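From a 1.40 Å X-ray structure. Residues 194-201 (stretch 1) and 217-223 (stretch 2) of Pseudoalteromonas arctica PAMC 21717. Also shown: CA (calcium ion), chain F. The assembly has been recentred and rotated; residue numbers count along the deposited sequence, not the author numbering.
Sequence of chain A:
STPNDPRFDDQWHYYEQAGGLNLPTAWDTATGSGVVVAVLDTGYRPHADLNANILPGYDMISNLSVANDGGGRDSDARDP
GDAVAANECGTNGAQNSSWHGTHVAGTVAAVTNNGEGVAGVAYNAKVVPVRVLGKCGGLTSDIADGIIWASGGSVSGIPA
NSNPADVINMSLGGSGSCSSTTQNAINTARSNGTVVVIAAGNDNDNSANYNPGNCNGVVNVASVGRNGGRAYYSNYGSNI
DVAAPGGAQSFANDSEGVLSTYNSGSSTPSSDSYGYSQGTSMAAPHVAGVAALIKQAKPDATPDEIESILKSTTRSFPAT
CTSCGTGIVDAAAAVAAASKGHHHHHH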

ATOM      1  N   THR A 194      -7.506  -8.148  11.464  1.00  6.27           N
ATOM      2  CA  THR A 194      -6.689  -7.506  10.381  1.00  5.47           C
ATOM      3  C   THR A 194      -6.774  -6.000  10.540  1.00  5.22           C
ATOM      4  O   THR A 194      -7.889  -5.403  10.583  1.00  6.67           O
ATOM      5  CB  THR A 194      -7.265  -7.868   9.048  1.00  5.85           C
ATOM      6  OG1 THR A 194      -7.326  -9.319   8.935  1.00  7.53           O
ATOM      7  CG2 THR A 194      -6.465  -7.305   7.905  1.00  6.16           C
ATOM      8  N   VAL A 195      -5.625  -5.313  10.627  1.00  4.85           N
ATOM      9  CA  VAL A 195      -5.548  -3.852  10.572  1.00  4.98           C
ATOM     10  C   VAL A 195      -5.618  -3.381   9.133  1.00  4.60           C
ATOM     11  O   VAL A 195      -5.059  -4.022   8.234  1.00  5.62           O
ATOM     12  CB  VAL A 195      -4.316  -3.335  11.337  1.00  5.36           C
ATOM     13  CG1 VAL A 195      -3.018  -3.690  10.650  1.00  5.19           C
ATOM     14  CG2 VAL A 195      -4.371  -1.828  11.596  1.00  6.03           C
ATOM     15  N   VAL A 196      -6.285  -2.250   8.926  1.00  4.53           N
ATOM     16  CA  VAL A 196      -6.576  -1.751   7.575  1.00  4.21           C
ATOM     17  C   VAL A 196      -5.883  -0.407   7.383  1.00  4.45           C
ATOM     18  O   VAL A 196      -6.241   0.531   8.106  1.00  5.39           O
ATOM     19  CB  VAL A 196      -8.083  -1.668   7.349  1.00  5.29           C
ATOM     20  CG1 VAL A 196      -8.344  -1.218   5.920  1.00  6.35           C
ATOM     21  CG2 VAL A 196      -8.734  -3.021   7.550  1.00  6.01           C
ATOM     22  N   VAL A 197      -4.962  -0.325   6.438  1.00  4.34           N
ATOM     23  CA  VAL A 197      -4.187   0.873   6.160  1.00  4.59           C
ATOM     24  C   VAL A 197      -4.549   1.387   4.810  1.00  4.76           C
ATOM     25  O   VAL A 197      -4.545   0.633   3.842  1.00  5.14           O
ATOM     26  CB  VAL A 197      -2.667   0.500   6.241  1.00  5.11           C
ATOM     27  CG1 VAL A 197      -1.820   1.759   5.962  1.00  5.87           C
ATOM     28  CG2 VAL A 197      -2.313  -0.049   7.625  1.00  5.16           C
ATOM     29  N   ILE A 198      -4.834   2.716   4.722  1.00  4.82           N
ATOM     30  CA  ILE A 198      -5.438   3.301   3.538  1.00  4.74           C
ATOM     31  C   ILE A 198      -4.760   4.607   3.177  1.00  4.76           C
ATOM     32  O   ILE A 198      -4.366   5.413   4.034  1.00  5.59           O
ATOM     33  CB  ILE A 198      -6.947   3.550   3.746  1.00  5.53           C
ATOM     34  CG1 ILE A 198      -7.609   2.221   4.166  1.00  6.38           C
ATOM     35  CG2 ILE A 198      -7.562   4.115   2.466  1.00  6.17           C
ATOM     36  CD1 ILE A 198      -9.102   2.280   4.400  1.00  8.49           C
ATOM     37  N   ALA A 199      -4.553   4.790   1.862  1.00  3.87           N
ATOM     38  CA  ALA A 199      -4.114   6.076   1.307  1.00  4.28           C
ATOM     39  C   ALA A 199      -5.185   7.120   1.390  1.00  5.13           C
ATOM     40  O   ALA A 199      -6.313   6.924   0.937  1.00  6.40           O
ATOM     41  CB  ALA A 199      -3.707   5.910  -0.102  1.00  4.63           C
ATOM     42  N   ALA A 200      -4.832   8.329   1.879  1.00  4.82           N
ATOM     43  CA  ALA A 200      -5.894   9.399   2.081  1.00  5.48           C
ATOM     44  C   ALA A 200      -6.288  10.025   0.843  1.00  5.48           C
ATOM     45  O   ALA A 200      -7.376  10.752   0.856  1.00  6.87           O
ATOM     46  CB  ALA A 200      -5.374  10.429   3.028  1.00  5.99           C
ATOM     47  N   GLY A 201      -5.606   9.906  -0.277  1.00  5.14           N
ATOM     48  CA  GLY A 201      -5.944  10.532  -1.557  1.00  5.48           C
ATOM     49  C   GLY A 201      -5.098  11.752  -1.894  1.00  5.33           C
ATOM     50  O   GLY A 201      -4.410  12.307  -1.071  1.00  5.70           O
ATOM     51  N   GLY A 217     -12.440   3.011  11.669  1.00  4.84           N
ATOM     52  CA  GLY A 217     -11.609   1.848  12.012  1.00  5.40           C
ATOM     53  C   GLY A 217     -10.465   1.556  11.094  1.00  5.93           C
ATOM     54  O   GLY A 217     -10.072   0.409  10.982  1.00  6.68           O
ATOM     55  N   VAL A 218      -9.927   2.599  10.462  1.00  5.45           N
ATOM     56  CA  VAL A 218      -8.817   2.451   9.515  1.00  5.13           C
ATOM     57  C   VAL A 218      -7.709   3.339   9.909  1.00  5.09           C
ATOM     58  O   VAL A 218      -7.883   4.341  10.599  1.00  5.57           O
ATOM     59  CB  VAL A 218      -9.273   2.739   8.059  1.00  5.43           C
ATOM     60  CG1 VAL A 218     -10.489   1.892   7.666  1.00  6.28           C
ATOM     61  CG2 VAL A 218      -9.571   4.180   7.795  1.00  6.84           C
ATOM     62  N   VAL A 219      -6.523   3.027   9.392  1.00  4.75           N
ATOM     63  CA  VAL A 219      -5.339   3.907   9.543  1.00  4.98           C
ATOM     64  C   VAL A 219      -5.221   4.680   8.222  1.00  4.69           C
ATOM     65  O   VAL A 219      -4.806   4.116   7.198  1.00  4.43           O
ATOM     66  CB  VAL A 219      -4.066   3.119   9.812  1.00  5.54           C
ATOM     67  CG1 VAL A 219      -2.905   4.020  10.031  1.00  6.11           C
ATOM     68  CG2 VAL A 219      -4.255   2.141  10.991  1.00  5.83           C
ATOM     69  N   ASN A 220      -5.603   5.954   8.242  1.00  4.49           N
ATOM     70  CA  ASN A 220      -5.628   6.793   7.046  1.00  4.68           C
ATOM     71  C   ASN A 220      -4.367   7.610   6.999  1.00  4.76           C
ATOM     72  O   ASN A 220      -3.958   8.246   8.005  1.00  5.30           O
ATOM     73  CB  ASN A 220      -6.862   7.711   7.044  1.00  5.18           C
ATOM     74  CG  ASN A 220      -7.126   8.280   5.684  1.00  5.94           C
ATOM     75  OD1 ASN A 220      -6.786   7.731   4.674  1.00  6.44           O
ATOM     76  ND2 ASN A 220      -7.835   9.450   5.669  1.00  7.24           N
ATOM     77  N   VAL A 221      -3.693   7.550   5.851  1.00  4.11           N
ATOM     78  CA  VAL A 221      -2.276   7.982   5.740  1.00  4.67           C
ATOM     79  C   VAL A 221      -2.149   9.126   4.738  1.00  4.08           C
ATOM     80  O   VAL A 221      -2.494   8.999   3.558  1.00  5.07           O
ATOM     81  CB  VAL A 221      -1.434   6.801   5.271  1.00  4.23           C
ATOM     82  CG1 VAL A 221       0.043   7.203   5.166  1.00  4.32           C
ATOM     83  CG2 VAL A 221      -1.580   5.624   6.223  1.00  4.64           C
ATOM     84  N   ALA A 222      -1.583  10.233   5.265  1.00  3.99           N
ATOM     85  CA  ALA A 222      -1.167  11.397   4.424  1.00  4.39           C
ATOM     86  C   ALA A 222       0.258  11.162   3.962  1.00  4.92           C
ATOM     87  O   ALA A 222       1.039  10.395   4.508  1.00  5.14           O
ATOM     88  CB  ALA A 222      -1.288  12.681   5.213  1.00  4.96           C
ATOM     89  N   SER A 223       0.655  11.899   2.907  1.00  4.85           N
ATOM     90  CA  SER A 223       1.951  11.777   2.307  1.00  4.62           C
ATOM     91  C   SER A 223       2.870  12.949   2.579  1.00  4.84           C
ATOM     92  O   SER A 223       2.390  14.118   2.398  1.00  5.69           O
ATOM     93  CB  SER A 223       1.819  11.658   0.815  1.00  5.34           C
ATOM     94  OG  SER A 223       3.105  11.676   0.192  1.00  5.40           O
TER
HETATM   95 CA    CA F 804      -8.271   6.085  12.078  1.00  6.14          CA
HETATM   96  O   HOH W   1      -7.743  -1.111  11.137  1.00  6.87           O
HETATM   97  O   HOH W   2      -9.147  10.064   2.961  1.00  8.55           O
HETATM   98  O   HOH W   3     -10.550   5.711  11.029  1.00  9.20           O
HETATM   99  O   HOH W   4      -8.501   8.914  12.478  1.00102.83           O
HETATM  100  O   HOH W   5      -9.191   7.207  13.967  1.00 10.46           O
HETATM  101  O   HOH W   6      -9.030   8.024  10.785  1.00 11.53           O
HETATM  102  O   HOH W   7      -9.499   4.203  13.234  1.00 10.17           O

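Two neighbouring parallel strands of one chain meet here, V195 to A199 in the first stretch and a second that runs through S223, their axes 4.8 Å apart at closest approach and their directions 30° apart. The pairing is in register, V197 beside V219, I198 beside N220 and A199 beside V221, and about 454 Å² of surface is buried between the stretches, both sides summed. T194 lies before the strand and out of reach of the second stretch. V195 is the first residue to touch it, through an apolar contact of its CG2 with V219 CG2 at 4.0 Å.

At V196 the backbone ladder begins. Its N gives a hydrogen bond to water 1 (2.9 Å from V196 N), and that water donates in turn to G217 O (2.8 Å), so a single solvent molecule joins the two stretches ahead of the direct pairing of the strands. V196 O then accepts from V219 N at 2.8 Å, nearly straight at 175°, and V218 CA approaches the same oxygen, V196 O, at 3.5 Å in a CA-H...O contact. The side chains of this pair meet more loosely, V196 CG1 to V218 CG1 at 4.2 Å. V218 also faces the calcium ion with its backbone: V218 O binds the metal at 2.3 Å, while V218 N donates to water 3 (3.2 Å), itself a ligand of the ion.

V197 makes no direct backbone hydrogen bond to the second stretch, but its CA lies 3.5 Å from V219 O. Its side chain shares a sheet face with those of V219 and V221 and touches both: V197 CG2 is 4.2 Å from V219 CB, and V197 CG1 is 3.9 Å from V221 CG2.

I198 is the residue of its stretch most covered by the other. Its N donates to V219 O (2.8 Å), its O accepts from V221 N (2.9 Å), and so its backbone bridges the residues flanking N220, the alternation expected of parallel strands. N220 CA adds a CA-H...O contact to I198 O at 3.5 Å. The extended side chain (chi1 m, chi2 t) lies on the same face as that of N220 and brings I198 CD1 to 3.6 Å from V218 CG1.

A199 pairs with V221 in the sheet, yet its small side chain comes no nearer to the second stretch than the 4.9 Å from A199 CB to V221 O. A200, just past the strand, supplies the last rung, with A200 N donating to V221 O at 3.0 Å. Its CB points toward the second stretch, and N220, chi1 t, places OD1 3.2 Å from A200 CA and 3.5 Å from A200 CB. This is packing: OD1 also lies 3.5 Å from A200 N, but at a poor angle for a hydrogen bond. Water 2 links the same two residues, accepting from N220 ND2 (3.1 Å) and lying 2.8 Å from A200 O. G201, whose backbone angles (103/166) call for glycine, makes no contact with the second stretch.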